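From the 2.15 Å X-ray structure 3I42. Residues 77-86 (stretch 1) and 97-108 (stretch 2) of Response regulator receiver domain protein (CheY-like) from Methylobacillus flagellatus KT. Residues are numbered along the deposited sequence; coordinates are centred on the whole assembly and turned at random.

Stretch 1, residues 77-86: TSKFVAVSGF
Stretch 2 97-108: ELFDFYLEKPID

Neighbouring parallel strands do not bond residue to facing residue; a residue that bonds reaches with its N and O to the two residues before and after the one it faces, while the alternate residues make no backbone N-H...O bond to the partner strand. The receiver domain of Methylobacillus flagellatus illustrates the rule: Ala82 faces Tyr102 but bonds to Phe101 and Leu103, and Val81 and Val83 are the alternate residues. Strand 79-84 and strand 101-104 run in the same direction, their axes 24° apart and 4.5 Å at closest approach, in the register Val81 with Phe101, Ala82 with Tyr102, Val83 with Leu103 and Ser84 with Glu104, at CA-CA distances of 4.6 to 5.0 Å.

Stretch 2 enters as the end of a helix, Glu97 and Leu98, which contributes little. Phe99 is the first residue to leave helical geometry (phi/psi -103/153), and its m rotamer, with chi2 at -85°, lays the ring against Ala82. The methyl CB of Ala82 sits 3.6 Å from the centroid of the Phe99 ring and 6° off its normal, a CH-pi contact over the face, whereas Phe80 O lies at the ring's edge.

Asp100 (-94/-31, chi1 m) leads the chain into the strand and points its CA-to-CB bond toward stretch 1. It meets both polar backbone atoms of Phe80: Phe80 N donates to Asp100 OD2 at 2.9 Å, and Asp100 N donates to Phe80 O at 2.8 Å. A carboxylate thus serves as acceptor where the ladder has yet to begin. Lys79 NZ stays 4.5 Å from Asp100 OD1, too far for a salt bridge.

From Phe101 to Glu104 the backbone is extended, with phi from -141° to -113° and psi from 133° to 159°. Phe101 N makes a weak bond to Phe80 O at 3.3 Å, the second that this oxygen accepts, and Phe101 O accepts from Ala82 N at 2.9 Å. The Phe101 ring (chi1 m, chi2 -86°) meets Lys79 CB at its edge, and Phe101 CB packs 3.9 Å from Val81 CG1. Tyr102, chi1 -38°, shares the other face with Ala82; Tyr102 CD1 is 4.4 Å from Ala82 CB, and no backbone N-H...O bond joins Tyr102 to stretch 1. Tyr102 CA does approach Ala82 O at 3.5 Å in a CA-H...O contact.

Leu103 continues the alternation: Leu103 N donates to Ala82 O at 2.8 Å and Leu103 O accepts from Ser84 N at 3.0 Å. In its m,t rotamer, Leu103 CD1 packs against Val81 CG1 at 3.8 Å and Val83 CG2 at 4.0 Å, both valines being t, so Val81, Val83, Phe101 and Leu103 form one apolar face. Glu104 (t,t) is poorly ordered, but Glu104 CA lies 3.2 Å from Ser84 O.

Lys105 (-67/147) ends the ladder, Lys105 N donating to Ser84 O at 2.8 Å. The extended side chain, m,t,t,t, brings Lys105 CE within 3.7 Å of Val83 CG1. A cis peptide bond then precedes Pro106, which points away; Ile107 (m,m) returns, Ile107 CD1 4.1 Å from Val83 CG1, before Asp108 caps the following helix.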

# COMPACT_ATOMS: atom_id res chain seq x y z
N THR A 77 12.06 10.85 7.88
CA THR A 77 11.75 9.75 6.95
C THR A 77 11.10 10.19 5.62
O THR A 77 10.20 11.01 5.59
CB THR A 77 10.99 8.62 7.67
OG1 THR A 77 11.97 7.74 8.26
CG2 THR A 77 10.09 7.81 6.73
N SER A 78 11.63 9.66 4.52
CA SER A 78 11.17 10.04 3.20
C SER A 78 9.90 9.27 2.89
O SER A 78 9.64 8.24 3.49
CB SER A 78 12.22 9.68 2.15
OG SER A 78 13.47 10.25 2.48
N LYS A 79 9.12 9.78 1.94
CA LYS A 79 8.04 8.99 1.34
C LYS A 79 8.62 8.41 0.08
O LYS A 79 9.42 9.08 -0.59
CB LYS A 79 6.87 9.89 1.00
CG LYS A 79 6.30 10.63 2.21
CD LYS A 79 5.29 9.81 2.94
CE LYS A 79 5.87 9.28 4.24
NZ LYS A 79 4.83 9.06 5.28
N PHE A 80 8.25 7.15 -0.21
CA PHE A 80 8.84 6.37 -1.29
C PHE A 80 7.74 6.03 -2.25
O PHE A 80 6.70 5.53 -1.82
CB PHE A 80 9.50 5.06 -0.76
CG PHE A 80 10.68 5.32 0.14
CD1 PHE A 80 11.94 5.48 -0.39
CD2 PHE A 80 10.52 5.45 1.52
CE1 PHE A 80 13.04 5.79 0.42
CE2 PHE A 80 11.61 5.73 2.37
CZ PHE A 80 12.87 5.91 1.80
N VAL A 81 7.99 6.26 -3.54
CA VAL A 81 6.99 6.12 -4.60
C VAL A 81 7.51 5.11 -5.61
O VAL A 81 8.63 5.26 -6.10
CB VAL A 81 6.80 7.47 -5.37
CG1 VAL A 81 5.58 7.41 -6.28
CG2 VAL A 81 6.68 8.63 -4.39
N ALA A 82 6.72 4.09 -5.93
CA ALA A 82 7.07 3.09 -6.94
C ALA A 82 6.63 3.60 -8.29
O ALA A 82 5.49 4.04 -8.45
CB ALA A 82 6.35 1.79 -6.68
N VAL A 83 7.48 3.47 -9.28
CA VAL A 83 7.14 3.92 -10.61
C VAL A 83 7.26 2.71 -11.51
O VAL A 83 8.36 2.20 -11.71
CB VAL A 83 8.09 5.04 -11.07
CG1 VAL A 83 7.83 5.40 -12.53
CG2 VAL A 83 7.96 6.27 -10.14
N SER A 84 6.13 2.23 -12.00
CA SER A 84 6.12 0.99 -12.74
C SER A 84 5.48 1.15 -14.09
O SER A 84 4.56 1.94 -14.25
CB SER A 84 5.34 -0.06 -11.96
OG SER A 84 5.32 -1.30 -12.69
N GLY A 85 5.93 0.36 -15.06
CA GLY A 85 5.18 0.21 -16.31
C GLY A 85 3.96 -0.70 -16.17
O GLY A 85 3.02 -0.60 -16.96
N PHE A 86 3.95 -1.56 -15.15
CA PHE A 86 2.96 -2.65 -15.08
C PHE A 86 2.01 -2.70 -13.86
O PHE A 86 2.43 -2.79 -12.71
CB PHE A 86 3.67 -3.98 -15.32
CG PHE A 86 4.24 -4.10 -16.70
CD1 PHE A 86 5.60 -3.88 -16.93
CD2 PHE A 86 3.40 -4.37 -17.79
CE1 PHE A 86 6.12 -3.95 -18.22
CE2 PHE A 86 3.90 -4.46 -19.08
CZ PHE A 86 5.26 -4.25 -19.31
N GLU A 97 3.40 -2.97 0.73
CA GLU A 97 3.77 -2.65 2.11
C GLU A 97 4.88 -1.61 2.21
O GLU A 97 4.83 -0.76 3.10
CB GLU A 97 4.13 -3.91 2.87
CG GLU A 97 2.94 -4.86 3.00
CD GLU A 97 3.29 -6.20 3.60
OE1 GLU A 97 4.46 -6.60 3.46
OE2 GLU A 97 2.40 -6.85 4.20
N LEU A 98 5.85 -1.67 1.31
CA LEU A 98 7.09 -0.87 1.44
C LEU A 98 7.11 0.46 0.70
O LEU A 98 7.98 1.31 0.97
CB LEU A 98 8.28 -1.71 0.99
CG LEU A 98 8.73 -2.85 1.91
CD1 LEU A 98 9.34 -3.93 1.06
CD2 LEU A 98 9.72 -2.32 2.93
N PHE A 99 6.19 0.66 -0.24
CA PHE A 99 6.08 1.99 -0.86
C PHE A 99 4.88 2.72 -0.29
O PHE A 99 3.92 2.10 0.15
CB PHE A 99 5.93 1.90 -2.36
CG PHE A 99 7.16 1.47 -3.06
CD1 PHE A 99 8.12 2.41 -3.42
CD2 PHE A 99 7.34 0.14 -3.41
CE1 PHE A 99 9.28 2.03 -4.10
CE2 PHE A 99 8.50 -0.26 -4.08
CZ PHE A 99 9.47 0.68 -4.44
N ASP A 100 4.94 4.04 -0.31
CA ASP A 100 3.85 4.85 0.21
C ASP A 100 2.87 5.26 -0.90
O ASP A 100 1.68 5.43 -0.65
CB ASP A 100 4.43 6.08 0.91
CG ASP A 100 5.41 5.72 2.03
OD1 ASP A 100 4.96 5.13 3.03
OD2 ASP A 100 6.61 6.02 1.90
N PHE A 101 3.40 5.43 -2.11
CA PHE A 101 2.61 5.86 -3.27
C PHE A 101 3.07 5.10 -4.48
O PHE A 101 4.17 4.57 -4.53
CB PHE A 101 2.74 7.39 -3.54
CG PHE A 101 2.47 8.25 -2.33
CD1 PHE A 101 1.18 8.65 -2.01
CD2 PHE A 101 3.51 8.68 -1.52
CE1 PHE A 101 0.94 9.43 -0.89
CE2 PHE A 101 3.27 9.49 -0.40
CZ PHE A 101 2.01 9.85 -0.08
N TYR A 102 2.22 5.04 -5.48
CA TYR A 102 2.48 4.21 -6.63
C TYR A 102 2.08 5.01 -7.86
O TYR A 102 1.06 5.66 -7.85
CB TYR A 102 1.69 2.88 -6.51
CG TYR A 102 1.62 2.32 -5.08
CD1 TYR A 102 2.53 1.33 -4.62
CD2 TYR A 102 0.65 2.78 -4.19
CE1 TYR A 102 2.45 0.81 -3.28
CE2 TYR A 102 0.58 2.30 -2.87
CZ TYR A 102 1.48 1.32 -2.43
OH TYR A 102 1.36 0.88 -1.12
N LEU A 103 2.94 4.99 -8.88
CA LEU A 103 2.76 5.68 -10.16
C LEU A 103 2.88 4.67 -11.27
O LEU A 103 3.68 3.73 -11.20
CB LEU A 103 3.86 6.72 -10.36
CG LEU A 103 3.68 8.04 -9.64
CD1 LEU A 103 4.93 8.87 -9.78
CD2 LEU A 103 2.47 8.78 -10.24
N GLU A 104 2.08 4.83 -12.31
CA GLU A 104 2.22 3.96 -13.47
C GLU A 104 2.73 4.81 -14.63
O GLU A 104 2.23 5.91 -14.84
CB GLU A 104 0.85 3.38 -13.79
CG GLU A 104 0.85 2.11 -14.59
CD GLU A 104 -0.56 1.67 -14.91
OE1 GLU A 104 -1.44 1.75 -14.02
OE2 GLU A 104 -0.80 1.27 -16.07
N LYS A 105 3.74 4.33 -15.36
CA LYS A 105 4.18 5.04 -16.59
C LYS A 105 3.12 5.00 -17.70
O LYS A 105 2.36 4.03 -17.81
CB LYS A 105 5.50 4.48 -17.12
CG LYS A 105 6.68 4.71 -16.21
CD LYS A 105 7.79 3.77 -16.62
CE LYS A 105 8.69 3.40 -15.46
NZ LYS A 105 9.70 2.38 -15.85
N PRO A 106 3.04 6.06 -18.53
CA PRO A 106 3.89 7.25 -18.50
C PRO A 106 3.45 8.24 -17.40
O PRO A 106 2.27 8.33 -17.09
CB PRO A 106 3.67 7.84 -19.87
CG PRO A 106 2.23 7.53 -20.16
CD PRO A 106 1.97 6.17 -19.54
N ILE A 107 4.43 8.93 -16.81
CA ILE A 107 4.16 9.87 -15.73
C ILE A 107 3.70 11.22 -16.30
O ILE A 107 4.19 11.68 -17.33
CB ILE A 107 5.42 10.08 -14.80
CG1 ILE A 107 5.87 8.75 -14.15
CG2 ILE A 107 5.15 11.07 -13.70
CD1 ILE A 107 4.76 7.94 -13.47
N ASP A 108 2.78 11.87 -15.61
CA ASP A 108 2.39 13.23 -15.98
C ASP A 108 1.99 14.03 -14.75
O ASP A 108 1.80 13.47 -13.67
CB ASP A 108 1.28 13.21 -17.06
CG ASP A 108 -0.02 12.57 -16.58
OD1 ASP A 108 -0.20 12.32 -15.37
OD2 ASP A 108 -0.89 12.32 -17.45